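Local coordinates for protein alcohol dehydrogenase IV (Corynebacterium glutamicum, PDB 3IV7) that probably reduces maleylacetate to 3-oxoadipate with a nicotinamide cofactor, as a member of the iron-containing alcohol dehydrogenase family, at residues Ser99-Ala104 against Ala123-Thr128; Cys178-Trp183 against Gly239-Ile244; Val193-Gly198 against Ala230-Ser235; Glu277-Ala282 against Thr288-Glu293. All coordinates share one frame; numbering follows the deposited sequence.

Interaction 1 (Ser99-Ala104 against Ala123-Thr128)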
loop_
_atom_site.group_PDB
_atom_site.type_symbol
_atom_site.label_atom_id
_atom_site.label_comp_id
_atom_site.label_asym_id
_atom_site.label_seq_id
_atom_site.Cartn_x
_atom_site.Cartn_y
_atom_site.Cartn_z
ATOM N N SER A 99 7.283 17.658 14.916
ATOM C CA SER A 99 8.178 17.656 16.059
ATOM C C SER A 99 7.600 16.880 17.268
ATOM O O SER A 99 8.352 16.335 18.100
ATOM C CB SER A 99 8.566 19.110 16.430
ATOM O OG SER A 99 7.478 19.771 17.012
ATOM N N THR A 100 6.272 16.855 17.371
ATOM C CA THR A 100 5.598 16.091 18.395
ATOM C C THR A 100 5.700 14.606 18.080
ATOM O O THR A 100 6.064 13.803 18.918
ATOM C CB THR A 100 4.150 16.500 18.487
ATOM O OG1 THR A 100 4.075 17.933 18.622
ATOM C CG2 THR A 100 3.491 15.804 19.699
ATOM N N ILE A 101 5.389 14.257 16.845
ATOM C CA ILE A 101 5.547 12.894 16.384
ATOM C C ILE A 101 7.025 12.518 16.477
ATOM O O ILE A 101 7.373 11.380 16.824
ATOM C CB ILE A 101 5.036 12.733 14.945
ATOM C CG1 ILE A 101 3.495 12.931 14.894
ATOM C CG2 ILE A 101 5.411 11.357 14.402
ATOM C CD1 ILE A 101 2.918 13.212 13.476
ATOM N N GLY A 102 7.897 13.487 16.211
ATOM C CA GLY A 102 9.347 13.249 16.266
ATOM C C GLY A 102 9.819 12.801 17.648
ATOM O O GLY A 102 10.689 11.907 17.761
ATOM N N LEU A 103 9.254 13.405 18.701
ATOM C CA LEU A 103 9.624 13.053 20.055
ATOM C C LEU A 103 9.102 11.661 20.427
ATOM O O LEU A 103 9.805 10.882 21.073
ATOM C CB LEU A 103 9.137 14.113 21.058
ATOM C CG LEU A 103 9.569 13.907 22.517
ATOM C CD1 LEU A 103 11.085 13.869 22.647
ATOM C CD2 LEU A 103 8.958 14.984 23.480
ATOM N N ALA A 104 7.895 11.329 19.994
ATOM C CA ALA A 104 7.343 10.004 20.260
ATOM C C ALA A 104 8.255 8.975 19.612
ATOM O O ALA A 104 8.594 7.971 20.220
ATOM C CB ALA A 104 5.887 9.890 19.731
ATOM N N ALA A 123 2.917 16.969 7.203
ATOM C CA ALA A 123 4.342 16.635 7.059
ATOM C C ALA A 123 4.553 15.145 6.885
ATOM O O ALA A 123 5.573 14.723 6.333
ATOM C CB ALA A 123 5.183 17.203 8.315
ATOM N N GLY A 124 3.576 14.352 7.361
ATOM C CA GLY A 124 3.545 12.910 7.156
ATOM C C GLY A 124 4.525 12.044 7.948
ATOM O O GLY A 124 4.693 10.854 7.628
ATOM N N SER A 125 5.130 12.592 9.010
ATOM C CA SER A 125 6.079 11.819 9.789
ATOM C C SER A 125 5.429 10.564 10.335
ATOM O O SER A 125 6.089 9.573 10.519
ATOM C CB SER A 125 6.703 12.641 10.917
ATOM O OG SER A 125 7.734 11.890 11.560
ATOM N N GLU A 126 4.116 10.612 10.563
ATOM C CA GLU A 126 3.367 9.466 11.148
ATOM C C GLU A 126 3.363 8.212 10.261
ATOM O O GLU A 126 3.062 7.115 10.732
ATOM C CB GLU A 126 1.932 9.864 11.461
ATOM C CG GLU A 126 1.068 10.265 10.228
ATOM C CD GLU A 126 1.240 11.674 9.770
ATOM O OE1 GLU A 126 2.152 12.359 10.243
ATOM O OE2 GLU A 126 0.456 12.102 8.911
ATOM N N ALA A 127 3.697 8.386 8.995
ATOM C CA ALA A 127 3.732 7.301 8.062
ATOM C C ALA A 127 5.129 6.913 7.633
ATOM O O ALA A 127 5.267 6.180 6.709
ATOM C CB ALA A 127 2.895 7.628 6.850
ATOM N N THR A 128 6.172 7.392 8.314
ATOM C CA THR A 128 7.540 6.959 7.980
ATOM C C THR A 128 8.241 6.331 9.201
ATOM O O THR A 128 7.874 6.585 10.396
ATOM C CB THR A 128 8.428 8.124 7.460
ATOM O OG1 THR A 128 8.927 8.874 8.563
ATOM C CG2 THR A 128 7.649 9.057 6.535
#
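A small, buried van der Waals contact sets Ile101, near the start of helix 98-111, against Ser125 and Glu126 in the loop between strands 115-119 and 130-135. Ile101 supplies the helix side by itself, and its two branches part to meet different residues. The CG2 methyl, anti to the backbone N, rests on the hydroxymethyl group of Ser125, with Ile101 CG2 3.7 Å from Ser125 OG. The other branch is extended through chi2 (163°) and brings Ile101 CD1 to 3.4 Å from Glu126 OE1; the same methyl lies 4.0 Å from Glu126 CB. Glu126 is folded. Its CG sits between the backbone N and the carbonyl carbon (chi1 63°), and a second bend at chi2 curls the carboxylate back beside its own loop, where OE1 faces the methyl. No hydrogen bond crosses between the segments; the polar groups have partners elsewhere: Ser125 OG and Thr128 OG1 both bond to Lys105, and Glu126 OE2 to the hydroxyl of Tyr154. The loop holds its shape through a short 3-10 turn, in which Ala127 N reaches Gly124 O at 3.0 Å and Thr128 N reaches Ser125 O at 3.1 Å; Gly124 takes a positive phi just before it. Toward the sheet, Ile101 packs on Cys94 of strand 91-96, and Glu126 on Ala117 and Pro119 of strand 115-119. A helix starting right after a sheet strand, facing the loop that follows the next strand, is characteristic of the Rossmann-like N-terminal domain of this family, whose glycine-rich turn at such a helix start probably receives the dinucleotide.

Interaction 2 (Cys178-Trp183 against Gly239-Ile244)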
loop_
_atom_site.group_PDB
_atom_site.type_symbol
_atom_site.label_atom_id
_atom_site.label_comp_id
_atom_site.label_asym_id
_atom_site.label_seq_id
_atom_site.Cartn_x
_atom_site.Cartn_y
_atom_site.Cartn_z
ATOM N N CYS A 178 5.605 13.177 -2.376
ATOM C CA CYS A 178 5.121 12.459 -3.547
ATOM C C CYS A 178 6.050 12.624 -4.715
ATOM O O CYS A 178 6.468 11.663 -5.319
ATOM C CB CYS A 178 3.743 12.959 -3.991
ATOM S SG CYS A 178 2.456 12.795 -2.828
ATOM N N ILE A 179 6.306 13.864 -5.080
ATOM C CA ILE A 179 7.029 14.149 -6.310
ATOM C C ILE A 179 8.477 13.660 -6.316
ATOM O O ILE A 179 8.898 12.985 -7.236
ATOM C CB ILE A 179 6.909 15.640 -6.711
ATOM C CG1 ILE A 179 5.431 15.931 -7.071
ATOM C CG2 ILE A 179 7.837 15.924 -7.938
ATOM C CD1 ILE A 179 5.075 17.407 -7.386
ATOM N N ASP A 180 9.223 13.963 -5.269
ATOM C CA ASP A 180 10.622 13.502 -5.191
ATOM C C ASP A 180 10.676 11.964 -5.226
ATOM O O ASP A 180 11.594 11.381 -5.822
ATOM C CB ASP A 180 11.251 14.000 -3.935
ATOM C CG ASP A 180 12.755 14.150 -4.032
ATOM O OD1 ASP A 180 13.313 14.414 -5.145
ATOM O OD2 ASP A 180 13.370 14.122 -2.938
ATOM N N SER A 181 9.662 11.319 -4.629
ATOM C CA SER A 181 9.609 9.866 -4.559
ATOM C C SER A 181 9.496 9.217 -5.952
ATOM O O SER A 181 9.909 8.062 -6.146
ATOM C CB SER A 181 8.472 9.418 -3.646
ATOM O OG SER A 181 8.792 9.649 -2.261
ATOM N N LEU A 182 8.962 9.970 -6.916
ATOM C CA LEU A 182 8.836 9.499 -8.284
ATOM C C LEU A 182 10.170 9.179 -8.958
ATOM O O LEU A 182 10.203 8.388 -9.895
ATOM C CB LEU A 182 8.017 10.484 -9.129
ATOM C CG LEU A 182 6.545 10.625 -8.687
ATOM C CD1 LEU A 182 5.806 11.632 -9.528
ATOM C CD2 LEU A 182 5.851 9.255 -8.712
ATOM N N TRP A 183 11.252 9.830 -8.513
ATOM C CA TRP A 183 12.613 9.498 -8.988
ATOM C C TRP A 183 13.499 9.194 -7.757
ATOM O O TRP A 183 14.709 9.390 -7.782
ATOM C CB TRP A 183 13.212 10.640 -9.855
ATOM C CG TRP A 183 13.060 11.957 -9.237
ATOM C CD1 TRP A 183 13.664 12.395 -8.087
ATOM C CD2 TRP A 183 12.190 13.013 -9.657
ATOM N NE1 TRP A 183 13.198 13.638 -7.754
ATOM C CE2 TRP A 183 12.300 14.048 -8.701
ATOM C CE3 TRP A 183 11.325 13.186 -10.730
ATOM C CZ2 TRP A 183 11.577 15.225 -8.795
ATOM C CZ3 TRP A 183 10.632 14.365 -10.832
ATOM C CH2 TRP A 183 10.758 15.370 -9.864
ATOM N N GLY A 239 15.095 11.660 -2.222
ATOM C CA GLY A 239 15.665 12.046 -3.483
ATOM C C GLY A 239 16.316 13.422 -3.334
ATOM O O GLY A 239 16.481 13.914 -2.212
ATOM N N LEU A 240 16.672 14.032 -4.464
ATOM C CA LEU A 240 17.335 15.364 -4.481
ATOM C C LEU A 240 16.626 16.417 -3.611
ATOM O O LEU A 240 17.278 17.124 -2.837
ATOM C CB LEU A 240 17.438 15.881 -5.918
ATOM C CG LEU A 240 18.081 17.275 -6.158
ATOM C CD1 LEU A 240 19.526 17.320 -5.667
ATOM C CD2 LEU A 240 18.007 17.651 -7.619
ATOM N N HIS A 241 15.302 16.535 -3.756
ATOM C CA HIS A 241 14.543 17.543 -3.022
ATOM C C HIS A 241 14.760 17.427 -1.553
ATOM O O HIS A 241 15.057 18.420 -0.892
ATOM C CB HIS A 241 13.040 17.458 -3.306
ATOM C CG HIS A 241 12.214 18.279 -2.374
ATOM N ND1 HIS A 241 11.843 19.570 -2.655
ATOM C CD2 HIS A 241 11.700 17.996 -1.148
ATOM C CE1 HIS A 241 11.137 20.050 -1.648
ATOM N NE2 HIS A 241 11.038 19.115 -0.721
ATOM N N HIS A 242 14.623 16.216 -1.024
ATOM C CA HIS A 242 14.742 16.006 0.406
ATOM C C HIS A 242 16.151 16.226 0.894
ATOM O O HIS A 242 16.341 16.709 1.998
ATOM C CB HIS A 242 14.221 14.606 0.807
ATOM C CG HIS A 242 12.754 14.452 0.617
ATOM N ND1 HIS A 242 12.191 14.177 -0.609
ATOM C CD2 HIS A 242 11.721 14.608 1.484
ATOM C CE1 HIS A 242 10.873 14.149 -0.482
ATOM N NE2 HIS A 242 10.565 14.399 0.778
ATOM N N LYS A 243 17.138 15.850 0.099
ATOM C CA LYS A 243 18.539 16.076 0.495
ATOM C C LYS A 243 18.802 17.588 0.616
ATOM O O LYS A 243 19.375 18.034 1.586
ATOM C CB LYS A 243 19.499 15.455 -0.509
ATOM C CG LYS A 243 19.468 13.921 -0.609
ATOM C CD LYS A 243 19.527 13.245 0.748
ATOM C CE LYS A 243 19.563 11.720 0.605
ATOM N NZ LYS A 243 19.781 11.075 1.919
ATOM N N ILE A 244 18.338 18.365 -0.372
ATOM C CA ILE A 244 18.463 19.817 -0.331
ATOM C C ILE A 244 17.772 20.372 0.929
ATOM O O ILE A 244 18.389 21.102 1.724
ATOM C CB ILE A 244 17.834 20.465 -1.559
ATOM C CG1 ILE A 244 18.671 20.180 -2.809
ATOM C CG2 ILE A 244 17.683 21.964 -1.340
ATOM C CD1 ILE A 244 18.004 20.588 -4.099
HETATM O O HOH W 1 11.747 11.168 -2.010
#
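Asp180, near the end of helix 164-181, turns its carboxylate into the first turn of helix 240-250 and lies almost coplanar with the ring of His242, the two planes 20° apart. Its CG, anti to the backbone N (chi1 -154°), carries the carboxylate there. OD2 offers its anti lone pair to His242 ND1 at 2.6 Å, a nearly straight bond that runs in the imidazole plane. The same oxygen also accepts from His242 N at 3.1 Å, from above the carboxylate plane, so this one oxygen is gripped by both the ring and the backbone of His242. The His241 ring stands 73° to the carboxylate, and the residue contributes CB, 3.4 Å from Asp180 OD2, with a weak bond from His241 N to Asp180 OD1 at 3.2 Å. Its NE2 is taken up by His260. The second oxygen has a firmer partner in Trp183 NE1, 2.7 Å from Asp180 OD1 on the anti side. His241 CD2 lies over the centre of the His242 ring, 3.9 Å above its plane, and Phe233 stacks on the ring. Gly239, at the N-cap position, lets the carboxylate lie close against the backbone, Asp180 OD2 being 3.1 Å from Gly239 C. Beyond the segments, His242 NE2 is hydrogen-bonded to His177, in a histidine-rich region consistent with the metal site of related enzymes. With both oxygens engaged and a helix N-terminus close by, the buried carboxylate is probably stabilised as an anion, while its bond to ND1 fixes the rotation of the His242 ring.

Interaction 3 (Val193-Gly198 against Ala230-Ser235); sequences VLAAEG and AVSFAS
Leu194 and Ala195 meet Val231 and Ser232 where two long helices, 189-211 and 216-236, pack as neighbours in an antiparallel helical hairpin of the C-terminal, all-helical part of the chain. The segment axes approach to 8.2 Å with an angle of 148° between their directions. Packing is tightest where small residues coincide: Ala195 and Ser232 have CA atoms only 5.4 Å apart, and Ser232 CB sits 3.7 Å from Ala195 N, against the backbone of the other helix. This side is buried, closed by Cys178 and Ser181 of helix 164-181. The other side is looser: Leu194 is still buried, but Val231 keeps some exposure. There Leu194 CD1 touches Val231 CG1 at 3.8 Å, the two side chains crossing at a slant, and a bound 1,2-ethanediol, probably from crystallisation, lies beside Leu194. On the outer face of helix 189-211, Val193 packs on Glu197 of the second subunit. No hydrogen bond joins the two segments; the serine hydroxyl goes instead to Asn191 O, one turn before Ala195. With OG anti to its own backbone N (chi1 178°), that hydroxyl passes alongside the alanine methyl, Ser232 OG lying 3.2 Å from Ala195 CB.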
loop_
_atom_site.group_PDB
_atom_site.type_symbol
_atom_site.label_atom_id
_atom_site.label_comp_id
_atom_site.label_asym_id
_atom_site.label_seq_id
_atom_site.Cartn_x
_atom_site.Cartn_y
_atom_site.Cartn_z
ATOM N N VAL A 193 2.581 4.526 -7.554
ATOM C CA VAL A 193 1.131 4.697 -7.646
ATOM C C VAL A 193 0.603 5.411 -6.401
ATOM O O VAL A 193 -0.244 6.312 -6.502
ATOM C CB VAL A 193 0.391 3.392 -7.914
ATOM C CG1 VAL A 193 0.338 2.550 -6.686
ATOM C CG2 VAL A 193 -1.030 3.704 -8.443
ATOM N N LEU A 194 1.189 5.119 -5.245
ATOM C CA LEU A 194 0.790 5.816 -4.012
ATOM C C LEU A 194 1.152 7.310 -4.087
ATOM O O LEU A 194 0.368 8.136 -3.701
ATOM C CB LEU A 194 1.409 5.158 -2.768
ATOM C CG LEU A 194 0.944 3.698 -2.527
ATOM C CD1 LEU A 194 1.635 3.087 -1.319
ATOM C CD2 LEU A 194 -0.590 3.628 -2.368
ATOM N N ALA A 195 2.351 7.635 -4.588
ATOM C CA ALA A 195 2.770 9.018 -4.711
ATOM C C ALA A 195 1.806 9.809 -5.603
ATOM O O ALA A 195 1.461 10.911 -5.279
ATOM C CB ALA A 195 4.179 9.114 -5.251
ATOM N N ALA A 196 1.339 9.187 -6.691
ATOM C CA ALA A 196 0.423 9.837 -7.645
ATOM C C ALA A 196 -0.963 10.043 -7.009
ATOM O O ALA A 196 -1.616 11.026 -7.278
ATOM C CB ALA A 196 0.299 9.000 -8.892
ATOM N N GLU A 197 -1.397 9.083 -6.190
ATOM C CA GLU A 197 -2.640 9.214 -5.449
ATOM C C GLU A 197 -2.509 10.342 -4.443
ATOM O O GLU A 197 -3.457 11.076 -4.215
ATOM C CB GLU A 197 -2.991 7.904 -4.745
ATOM C CG GLU A 197 -4.197 7.970 -3.799
ATOM C CD GLU A 197 -5.544 8.074 -4.497
ATOM O OE1 GLU A 197 -5.592 8.254 -5.745
ATOM O OE2 GLU A 197 -6.586 7.912 -3.770
ATOM N N GLY A 198 -1.321 10.495 -3.857
ATOM C CA GLY A 198 -1.074 11.621 -2.942
ATOM C C GLY A 198 -1.125 12.962 -3.668
ATOM O O GLY A 198 -1.653 13.939 -3.133
ATOM N N ALA A 230 3.526 10.208 2.311
ATOM C CA ALA A 230 4.526 9.759 3.270
ATOM C C ALA A 230 4.795 8.261 3.174
ATOM O O ALA A 230 5.960 7.826 3.246
ATOM C CB ALA A 230 4.111 10.164 4.706
ATOM N N VAL A 231 3.739 7.471 2.966
ATOM C CA VAL A 231 3.895 6.036 2.757
ATOM C C VAL A 231 4.759 5.761 1.500
ATOM O O VAL A 231 5.631 4.881 1.507
ATOM C CB VAL A 231 2.536 5.324 2.629
ATOM C CG1 VAL A 231 2.735 3.852 2.190
ATOM C CG2 VAL A 231 1.738 5.372 4.031
ATOM N N SER A 232 4.529 6.543 0.441
ATOM C CA SER A 232 5.327 6.451 -0.774
ATOM C C SER A 232 6.810 6.780 -0.488
ATOM O O SER A 232 7.720 6.056 -0.891
ATOM C CB SER A 232 4.791 7.437 -1.816
ATOM O OG SER A 232 5.593 7.390 -2.990
ATOM N N PHE A 233 7.013 7.883 0.213
ATOM C CA PHE A 233 8.325 8.384 0.568
ATOM C C PHE A 233 9.094 7.434 1.509
ATOM O O PHE A 233 10.261 7.211 1.322
ATOM C CB PHE A 233 8.149 9.769 1.209
ATOM C CG PHE A 233 9.356 10.285 1.872
ATOM C CD1 PHE A 233 10.426 10.717 1.138
ATOM C CD2 PHE A 233 9.368 10.489 3.247
ATOM C CE1 PHE A 233 11.548 11.246 1.765
ATOM C CE2 PHE A 233 10.466 11.018 3.857
ATOM C CZ PHE A 233 11.560 11.391 3.107
ATOM N N ALA A 234 8.398 6.851 2.474
ATOM C CA ALA A 234 9.009 5.860 3.378
ATOM C C ALA A 234 9.604 4.712 2.563
ATOM O O ALA A 234 10.679 4.196 2.879
ATOM C CB ALA A 234 7.958 5.337 4.387
ATOM N N SER A 235 8.940 4.378 1.461
ATOM C CA SER A 235 9.411 3.345 0.565
ATOM C C SER A 235 10.474 3.839 -0.428
ATOM O O SER A 235 11.489 3.180 -0.625
ATOM C CB SER A 235 8.245 2.740 -0.222
ATOM O OG SER A 235 8.725 1.843 -1.242
#

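Interaction 4 (Glu277-Ala282 against Thr288-Glu293). With EDO (1,2-ethanediol), chain C.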
loop_
_atom_site.group_PDB
_atom_site.type_symbol
_atom_site.label_atom_id
_atom_site.label_comp_id
_atom_site.label_asym_id
_atom_site.label_seq_id
_atom_site.Cartn_x
_atom_site.Cartn_y
_atom_site.Cartn_z
ATOM N N GLU A 277 8.843 9.203 -17.482
ATOM C CA GLU A 277 7.780 8.373 -16.911
ATOM C C GLU A 277 7.227 9.031 -15.646
ATOM O O GLU A 277 6.020 9.103 -15.464
ATOM C CB GLU A 277 8.280 6.947 -16.621
ATOM C CG GLU A 277 8.717 6.189 -17.894
ATOM C CD GLU A 277 8.897 4.678 -17.688
ATOM O OE1 GLU A 277 8.259 4.096 -16.778
ATOM O OE2 GLU A 277 9.646 4.064 -18.485
ATOM N N ALA A 278 8.118 9.540 -14.800
ATOM C CA ALA A 278 7.704 10.261 -13.581
ATOM C C ALA A 278 6.912 11.508 -13.938
ATOM O O ALA A 278 5.818 11.727 -13.411
ATOM C CB ALA A 278 8.900 10.635 -12.753
ATOM N N GLU A 279 7.433 12.285 -14.897
ATOM C CA GLU A 279 6.788 13.522 -15.337
ATOM C C GLU A 279 5.367 13.242 -15.853
ATOM O O GLU A 279 4.438 13.966 -15.534
ATOM C CB GLU A 279 7.647 14.209 -16.425
ATOM C CG GLU A 279 7.314 15.683 -16.714
ATOM C CD GLU A 279 6.058 15.877 -17.572
ATOM O OE1 GLU A 279 5.719 14.990 -18.364
ATOM O OE2 GLU A 279 5.421 16.938 -17.444
ATOM N N ARG A 280 5.191 12.169 -16.621
ATOM C CA ARG A 280 3.869 11.870 -17.173
ATOM C C ARG A 280 2.899 11.394 -16.081
ATOM O O ARG A 280 1.732 11.747 -16.082
ATOM C CB ARG A 280 3.966 10.861 -18.327
ATOM C CG ARG A 280 4.634 11.445 -19.591
ATOM C CD ARG A 280 4.505 10.493 -20.796
ATOM N NE ARG A 280 4.925 9.115 -20.500
ATOM C CZ ARG A 280 6.136 8.601 -20.733
ATOM N NH1 ARG A 280 7.107 9.339 -21.254
ATOM N NH2 ARG A 280 6.381 7.326 -20.436
ATOM N N ARG A 281 3.401 10.638 -15.124
ATOM C CA ARG A 281 2.568 10.203 -14.023
ATOM C C ARG A 281 2.110 11.417 -13.182
ATOM O O ARG A 281 0.946 11.528 -12.833
ATOM C CB ARG A 281 3.313 9.195 -13.160
ATOM C CG ARG A 281 2.421 8.496 -12.174
ATOM C CD ARG A 281 3.203 7.754 -11.136
ATOM N NE ARG A 281 3.777 6.511 -11.629
ATOM C CZ ARG A 281 3.136 5.348 -11.712
ATOM N NH1 ARG A 281 1.853 5.246 -11.372
ATOM N NH2 ARG A 281 3.787 4.273 -12.159
ATOM N N ALA A 282 3.030 12.321 -12.881
ATOM C CA ALA A 282 2.693 13.506 -12.081
ATOM C C ALA A 282 1.669 14.371 -12.856
ATOM O O ALA A 282 0.652 14.786 -12.314
ATOM C CB ALA A 282 3.969 14.309 -11.761
ATOM N N THR A 288 -3.097 17.767 -15.953
ATOM C CA THR A 288 -2.540 18.798 -16.796
ATOM C C THR A 288 -1.558 18.156 -17.774
ATOM O O THR A 288 -1.183 17.008 -17.607
ATOM C CB THR A 288 -1.807 19.866 -15.941
ATOM O OG1 THR A 288 -0.837 19.230 -15.099
ATOM C CG2 THR A 288 -2.803 20.641 -15.053
ATOM N N ASP A 289 -1.142 18.910 -18.785
ATOM C CA ASP A 289 -0.277 18.374 -19.856
ATOM C C ASP A 289 1.125 18.063 -19.387
ATOM O O ASP A 289 1.742 17.103 -19.856
ATOM C CB ASP A 289 -0.233 19.339 -21.044
ATOM C CG ASP A 289 -1.582 19.484 -21.722
ATOM O OD1 ASP A 289 -2.301 18.476 -21.829
ATOM O OD2 ASP A 289 -1.928 20.612 -22.134
ATOM N N THR A 290 1.634 18.882 -18.468
ATOM C CA THR A 290 2.929 18.651 -17.870
ATOM C C THR A 290 2.814 18.707 -16.352
ATOM O O THR A 290 1.911 19.340 -15.807
ATOM C CB THR A 290 3.970 19.706 -18.317
ATOM O OG1 THR A 290 3.714 20.945 -17.660
ATOM C CG2 THR A 290 3.929 19.905 -19.799
ATOM N N ALA A 291 3.770 18.091 -15.678
ATOM C CA ALA A 291 3.788 18.066 -14.224
ATOM C C ALA A 291 4.006 19.461 -13.660
ATOM O O ALA A 291 3.388 19.848 -12.649
ATOM C CB ALA A 291 4.868 17.120 -13.741
ATOM N N LEU A 292 4.868 20.225 -14.315
ATOM C CA LEU A 292 5.223 21.575 -13.830
ATOM C C LEU A 292 4.062 22.554 -13.961
ATOM O O LEU A 292 3.836 23.343 -13.076
ATOM C CB LEU A 292 6.454 22.113 -14.550
ATOM C CG LEU A 292 7.054 23.409 -13.961
ATOM C CD1 LEU A 292 7.527 23.207 -12.547
ATOM C CD2 LEU A 292 8.189 23.912 -14.828
ATOM N N GLU A 293 3.313 22.510 -15.051
ATOM C CA GLU A 293 2.189 23.435 -15.152
ATOM C C GLU A 293 1.137 23.061 -14.097
ATOM O O GLU A 293 0.506 23.918 -13.530
ATOM C CB GLU A 293 1.593 23.503 -16.573
ATOM C CG GLU A 293 0.733 22.349 -16.988
ATOM C CD GLU A 293 0.302 22.434 -18.486
ATOM O OE1 GLU A 293 1.166 22.754 -19.338
ATOM O OE2 GLU A 293 -0.890 22.170 -18.794
HETATM C C1 EDO C . 7.341 6.644 -13.051
HETATM O O1 EDO C . 6.805 6.983 -11.769
HETATM C C2 EDO C . 7.683 5.163 -13.092
HETATM O O2 EDO C . 6.496 4.430 -13.392
HETATM O O HOH W 2 6.708 18.995 -16.136
#
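Hydrogen bonding between Glu279 and the start of helix 291-301 supplies the polar part of this contact. Glu279 CG is anti to its backbone N, and a bend at chi2 (-77°) swings the carboxylate across to the neighbouring segment. There OE2 accepts from Ala291 N at 2.7 Å, with the donor above the carboxylate plane and the bond fairly straight (162°). A water extends the link, donating to Glu279 OE2 at 2.8 Å and accepting from Leu292 N. The carboxylate also lies against Thr290, whose CB is 3.2 Å from Glu279 OE2. Further bonds shape the helix start: Thr290, the N-cap, accepts from Glu293 N through OG1 at 3.1 Å, a capping bond, while Glu293 OE2 accepts from Asp289 N, the residue before the cap. Just ahead, Thr288 OG1 donates to Thr290 O at 2.8 Å. The apolar contact is chiefly between two methyls: Ala282 CB meets Ala291 CB at 3.6 Å, on the buried side toward Leu182 and Ile199. Arg281 points from the other side of its helix and holds a 1,2-ethanediol, probably from the crystallisation liquor, through two hydrogen bonds, Arg281 NE to EDO O1 and, at the guanidinium edge, Arg281 NH2 to EDO O2, the second 3.0 Å long. The two helices, 276-286 and 291-301, are thus joined across a short turn. A negative side chain placed at the N-terminal end of helix 291-301, taking up a backbone N-H of its first turn, would be expected to interact favourably with the helix dipole.

Interactions 1 to 3 are buried, whereas interaction 4 lies about 22 Å from the chain centre and is partly exposed. Interaction 1 belongs to the N-terminal domain; the other three lie among the C-terminal helices. Interactions 2 and 3 share a neighbourhood, since helices 164-181 and 189-211 are consecutive, as are 216-236 and 240-250, and Cys178 SG packs against Ala195 O. Residues 230-235 also touch 123-128 through Ala230 and Ala127, tying the domains together. Leu182 carries interaction 2 outward to Ala278 and Ala282 of interaction 4. Chemically, 1 and 3 are van der Waals contacts, while 2 and 4 each direct a carboxylate to a helix start, buried in one and water-linked in the other.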